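Local coordinates for flavodoxin (Bacillus cereus, PDB 6GAQ), which binds FMN and carries electrons, probably serving as a low-potential donor to a number of redox enzymes, at residues A[21-24]-A[25-29]; A[47-50]-A[51-54]. One frame throughout, in Å; residues are numbered along the deposited sequence.

In the fold
From the N terminus, strand 11-16, set between strands 40-44 and 58-63 of the parallel five-stranded sheet, leads through the phosphate-binding loop into helix 21-35. Contact 1 forms the first two turns of that helix, with the FMN phosphate at its start, and the chain then crosses to edge strand 40-44. Contact 2 follows in series, in the connection from strand 40-44 to strand 58-63, where a 3-10 segment lies against strand 11-16 and helix 73-81. Both contacts are local, contact 1 along helical turns and contact 2 round a single 3-10 turn; they neither nest nor cross. Their centres are about 20 Å apart, and both pack against residues of strand 11-16.

Contact 1: residues A[21-24]-A[25-29]; sequences NTES and IADLI. With FMN (flavin mononucleotide), chain C.
Residues 21-24 and 25-29 meet along one helix, as consecutive turns at the N-terminal end of helix 21-35, where the FMN phosphate sits. Four successive i to i+4 bonds join them, from Ile25 N to Asn21 O through Leu28 N to Ser24 O, the shortest being Ala26 N to Thr22 O at 2.9 Å. At the open first turn the backbone N-H groups turn to the phosphate instead: Asn21 N reaches O1P at 2.6 Å and Thr22 N reaches O2P at 2.9 Å. O2P takes a second bond from Thr22 OG1 at 2.7 Å, because a chi1 of -47° sets the hydroxyl beside its own backbone N. Asn21 also holds the ribityl chain, its ND2 donating to O4' at 2.9 Å. This is the phosphate site of the flavodoxin fold, in the first beta-alpha-beta unit, and the helix dipole would favour the anion there; Ser17 and Ser19 also bond FMN. On the buried side CG1 of Ile25 lies 3.2 Å from Asn21 O, while its side chain packs on Phe95 and Pro134. Ala26 faces strand 11-16 at Ile13 and Tyr15. On the outer side two acids stand one turn apart, Glu23 OE2 and Asp27 OD2 at 4.5 Å, a pairing that is probably mildly unfavourable. Ser24 OG turns back along the helix and bonds Gly20 O.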
loop_
_atom_site.group_PDB
_atom_site.type_symbol
_atom_site.label_atom_id
_atom_site.label_comp_id
_atom_site.label_asym_id
_atom_site.label_seq_id
_atom_site.Cartn_x
_atom_site.Cartn_y
_atom_site.Cartn_z
ATOM N N ASN A 21 3.895 -8.373 9.240
ATOM C CA ASN A 21 4.621 -8.520 7.981
ATOM C C ASN A 21 4.408 -7.311 7.076
ATOM O O ASN A 21 5.373 -6.737 6.558
ATOM C CB ASN A 21 4.196 -9.806 7.272
ATOM C CG ASN A 21 4.375 -11.035 8.140
ATOM O OD1 ASN A 21 5.308 -11.115 8.939
ATOM N ND2 ASN A 21 3.477 -12.002 7.989
ATOM N N THR A 22 3.150 -6.914 6.870
ATOM C CA THR A 22 2.874 -5.735 6.053
ATOM C C THR A 22 3.425 -4.475 6.708
ATOM O O THR A 22 3.919 -3.572 6.022
ATOM C CB THR A 22 1.370 -5.598 5.814
ATOM O OG1 THR A 22 0.830 -6.864 5.414
ATOM C CG2 THR A 22 1.091 -4.567 4.729
ATOM N N GLU A 23 3.345 -4.398 8.039
ATOM C CA GLU A 23 3.900 -3.255 8.757
ATOM C C GLU A 23 5.400 -3.129 8.518
ATOM O O GLU A 23 5.917 -2.019 8.344
ATOM C CB GLU A 23 3.599 -3.389 10.250
ATOM C CG GLU A 23 4.051 -2.215 11.097
ATOM C CD GLU A 23 3.793 -2.440 12.574
ATOM O OE1 GLU A 23 2.844 -3.184 12.905
ATOM O OE2 GLU A 23 4.537 -1.876 13.404
ATOM N N SER A 24 6.113 -4.257 8.503
ATOM C CA SER A 24 7.548 -4.224 8.237
ATOM C C SER A 24 7.835 -3.743 6.821
ATOM O O SER A 24 8.824 -3.036 6.586
ATOM C CB SER A 24 8.154 -5.607 8.471
ATOM O OG SER A 24 7.808 -6.102 9.752
ATOM N N ILE A 25 6.985 -4.117 5.864
ATOM C CA ILE A 25 7.128 -3.609 4.503
ATOM C C ILE A 25 6.900 -2.104 4.475
ATOM O O ILE A 25 7.619 -1.363 3.792
ATOM C CB ILE A 25 6.165 -4.341 3.550
ATOM C CG1 ILE A 25 6.399 -5.850 3.605
ATOM C CG2 ILE A 25 6.330 -3.830 2.130
ATOM C CD1 ILE A 25 5.308 -6.650 2.940
ATOM N N ALA A 26 5.895 -1.630 5.215
ATOM C CA ALA A 26 5.616 -0.199 5.261
ATOM C C ALA A 26 6.792 0.573 5.847
ATOM O O ALA A 26 7.093 1.689 5.406
ATOM C CB ALA A 26 4.345 0.060 6.068
ATOM N N ASP A 27 7.472 -0.007 6.839
ATOM C CA ASP A 27 8.623 0.662 7.438
ATOM C C ASP A 27 9.774 0.778 6.446
ATOM O O ASP A 27 10.444 1.816 6.383
ATOM C CB ASP A 27 9.070 -0.086 8.693
ATOM C CG ASP A 27 8.059 0.007 9.819
ATOM O OD1 ASP A 27 7.275 0.978 9.834
ATOM O OD2 ASP A 27 8.050 -0.890 10.690
ATOM N N LEU A 28 10.019 -0.277 5.665
ATOM C CA LEU A 28 11.103 -0.239 4.690
ATOM C C LEU A 28 10.835 0.798 3.606
ATOM O O LEU A 28 11.741 1.541 3.211
ATOM C CB LEU A 28 11.304 -1.623 4.072
ATOM C CG LEU A 28 11.880 -2.712 4.981
ATOM C CD1 LEU A 28 11.638 -4.089 4.385
ATOM C CD2 LEU A 28 13.364 -2.486 5.221
ATOM N N ILE A 29 9.594 0.870 3.120
ATOM C CA ILE A 29 9.268 1.816 2.057
ATOM C C ILE A 29 9.418 3.251 2.548
ATOM O O ILE A 29 9.912 4.121 1.820
ATOM C CB ILE A 29 7.850 1.543 1.521
ATOM C CG1 ILE A 29 7.772 0.137 0.922
ATOM C CG2 ILE A 29 7.455 2.586 0.487
ATOM C CD1 ILE A 29 6.359 -0.351 0.700
HETATM N N1 FMN C . -2.345 -14.962 1.868
HETATM C C2 FMN C . -2.684 -14.786 0.541
HETATM O O2 FMN C . -1.852 -14.349 -0.252
HETATM N N3 FMN C . -3.954 -15.099 0.101
HETATM C C4 FMN C . -4.894 -15.589 0.985
HETATM O O4 FMN C . -6.025 -15.866 0.592
HETATM C C4A FMN C . -4.555 -15.767 2.321
HETATM N N5 FMN C . -5.491 -16.257 3.207
HETATM C C5A FMN C . -5.155 -16.434 4.533
HETATM C C6 FMN C . -6.102 -16.928 5.423
HETATM C C7 FMN C . -5.773 -17.110 6.760
HETATM C C7M FMN C . -6.798 -17.643 7.716
HETATM C C8 FMN C . -4.493 -16.797 7.207
HETATM C C8M FMN C . -4.131 -16.991 8.649
HETATM C C9 FMN C . -3.547 -16.302 6.316
HETATM C C9A FMN C . -3.875 -16.119 4.978
HETATM N N10 FMN C . -2.938 -15.618 4.092
HETATM C C10 FMN C . -3.276 -15.451 2.762
HETATM C "C1'" FMN C . -1.546 -15.293 4.558
HETATM C "C2'" FMN C . -1.355 -13.871 5.077
HETATM O "O2'" FMN C . -1.704 -12.935 4.083
HETATM C "C3'" FMN C . 0.114 -13.710 5.459
HETATM O "O3'" FMN C . 0.364 -14.417 6.654
HETATM C "C4'" FMN C . 0.556 -12.257 5.620
HETATM O "O4'" FMN C . 1.963 -12.200 5.534
HETATM C "C5'" FMN C . 0.121 -11.641 6.946
HETATM O "O5'" FMN C . 0.547 -10.295 6.959
HETATM P P FMN C . 0.517 -9.401 8.300
HETATM O O1P FMN C . 1.681 -9.801 9.172
HETATM O O2P FMN C . 0.645 -7.943 7.935
HETATM O O3P FMN C . -0.775 -9.633 9.048
#

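Contact 2: residues A[47-50]-A[51-54]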
loop_
_atom_site.group_PDB
_atom_site.type_symbol
_atom_site.label_atom_id
_atom_site.label_comp_id
_atom_site.label_asym_id
_atom_site.label_seq_id
_atom_site.Cartn_x
_atom_site.Cartn_y
_atom_site.Cartn_z
ATOM N N GLY A 47 -9.973 2.535 11.047
ATOM C CA GLY A 47 -10.478 3.693 11.764
ATOM C C GLY A 47 -10.068 5.004 11.129
ATOM O O GLY A 47 -10.267 6.081 11.699
ATOM N N MET A 48 -9.496 4.910 9.934
ATOM C CA MET A 48 -8.960 6.053 9.210
ATOM C C MET A 48 -9.986 6.507 8.181
ATOM O O MET A 48 -10.307 5.762 7.248
ATOM C CB MET A 48 -7.639 5.680 8.536
ATOM C CG MET A 48 -7.085 6.725 7.587
ATOM S SD MET A 48 -5.595 6.136 6.759
ATOM C CE MET A 48 -5.088 7.612 5.883
ATOM N N ASP A 49 -10.508 7.716 8.361
ATOM C CA ASP A 49 -11.432 8.281 7.390
ATOM C C ASP A 49 -10.705 8.528 6.075
ATOM O O ASP A 49 -9.678 9.213 6.039
ATOM C CB ASP A 49 -12.033 9.578 7.928
ATOM C CG ASP A 49 -12.623 9.412 9.314
ATOM O OD1 ASP A 49 -13.815 9.054 9.414
ATOM O OD2 ASP A 49 -11.889 9.627 10.303
ATOM N N ALA A 50 -11.240 7.963 4.991
ATOM C CA ALA A 50 -10.569 8.007 3.696
ATOM C C ALA A 50 -10.452 9.414 3.122
ATOM O O ALA A 50 -9.773 9.590 2.105
ATOM C CB ALA A 50 -11.299 7.104 2.700
ATOM N N GLU A 51 -11.091 10.412 3.739
ATOM C CA GLU A 51 -10.966 11.787 3.268
ATOM C C GLU A 51 -9.545 12.318 3.398
ATOM O O GLU A 51 -9.173 13.248 2.673
ATOM C CB GLU A 51 -11.922 12.695 4.044
ATOM C CG GLU A 51 -13.364 12.648 3.570
ATOM C CD GLU A 51 -13.716 13.815 2.669
ATOM O OE1 GLU A 51 -14.747 13.737 1.968
ATOM O OE2 GLU A 51 -12.960 14.809 2.661
ATOM N N GLU A 52 -8.745 11.744 4.299
ATOM C CA GLU A 52 -7.421 12.277 4.598
ATOM C C GLU A 52 -6.458 12.177 3.421
ATOM O O GLU A 52 -5.448 12.889 3.404
ATOM C CB GLU A 52 -6.830 11.546 5.806
ATOM C CG GLU A 52 -7.671 11.644 7.071
ATOM C CD GLU A 52 -7.227 10.664 8.141
ATOM O OE1 GLU A 52 -8.072 9.879 8.621
ATOM O OE2 GLU A 52 -6.030 10.676 8.501
ATOM N N LEU A 53 -6.745 11.318 2.440
ATOM C CA LEU A 53 -5.795 11.064 1.361
ATOM C C LEU A 53 -5.605 12.263 0.441
ATOM O O LEU A 53 -4.573 12.353 -0.231
ATOM C CB LEU A 53 -6.243 9.853 0.538
ATOM C CG LEU A 53 -5.806 8.458 0.993
ATOM C CD1 LEU A 53 -6.383 8.104 2.357
ATOM C CD2 LEU A 53 -6.208 7.419 -0.042
ATOM N N LEU A 54 -6.567 13.185 0.397
ATOM C CA LEU A 54 -6.526 14.277 -0.568
ATOM C C LEU A 54 -5.540 15.376 -0.193
ATOM O O LEU A 54 -5.271 16.251 -1.024
ATOM C CB LEU A 54 -7.924 14.863 -0.738
ATOM C CG LEU A 54 -9.003 13.806 -0.988
ATOM C CD1 LEU A 54 -10.390 14.425 -1.038
ATOM C CD2 LEU A 54 -8.691 13.056 -2.273
#
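The backbone of 47-50 runs extended through Met48 and Asp49, then winds at Ala50 into a 3-10 segment that carries on through 51-54. Glu52 N closes the first turn on Asp49 O, an i to i+3 bond of 3.2 Å that is nearly straight at the hydrogen (174°). In this flavodoxin fold the turn belongs to the connection between strands 40-44 and 58-63, away from the FMN and calcium sites. Ala50 N bonds Asp81 OD2, and the Ala50 methyl packs on Phe78 and Leu82. Glu52 folds its side chain back over the start of the turn: with chi1 at -59° and the rest extended, CG lies 3.3 Å from Asp49 O. Its carboxylate comes to lie beside Met48, whose CG is 3.5 Å from OE1, and the aliphatic part of Met48 thus borders a charged group. The nearby acid Asp49 brings OD2 to 4.2 Å from Glu52 OE1, with the two carboxylate planes turned 45° apart, an approach that would tend to raise the proton affinity of both. Beneath the turn Met48, extended throughout, reaches inward onto Leu12 and Ala14 of strand 11-16. Leu53 also packs on Leu12 and crosses Met48 at about a right angle, the methyl CE of Met48 meeting CD1 of Leu53 at 3.8 Å.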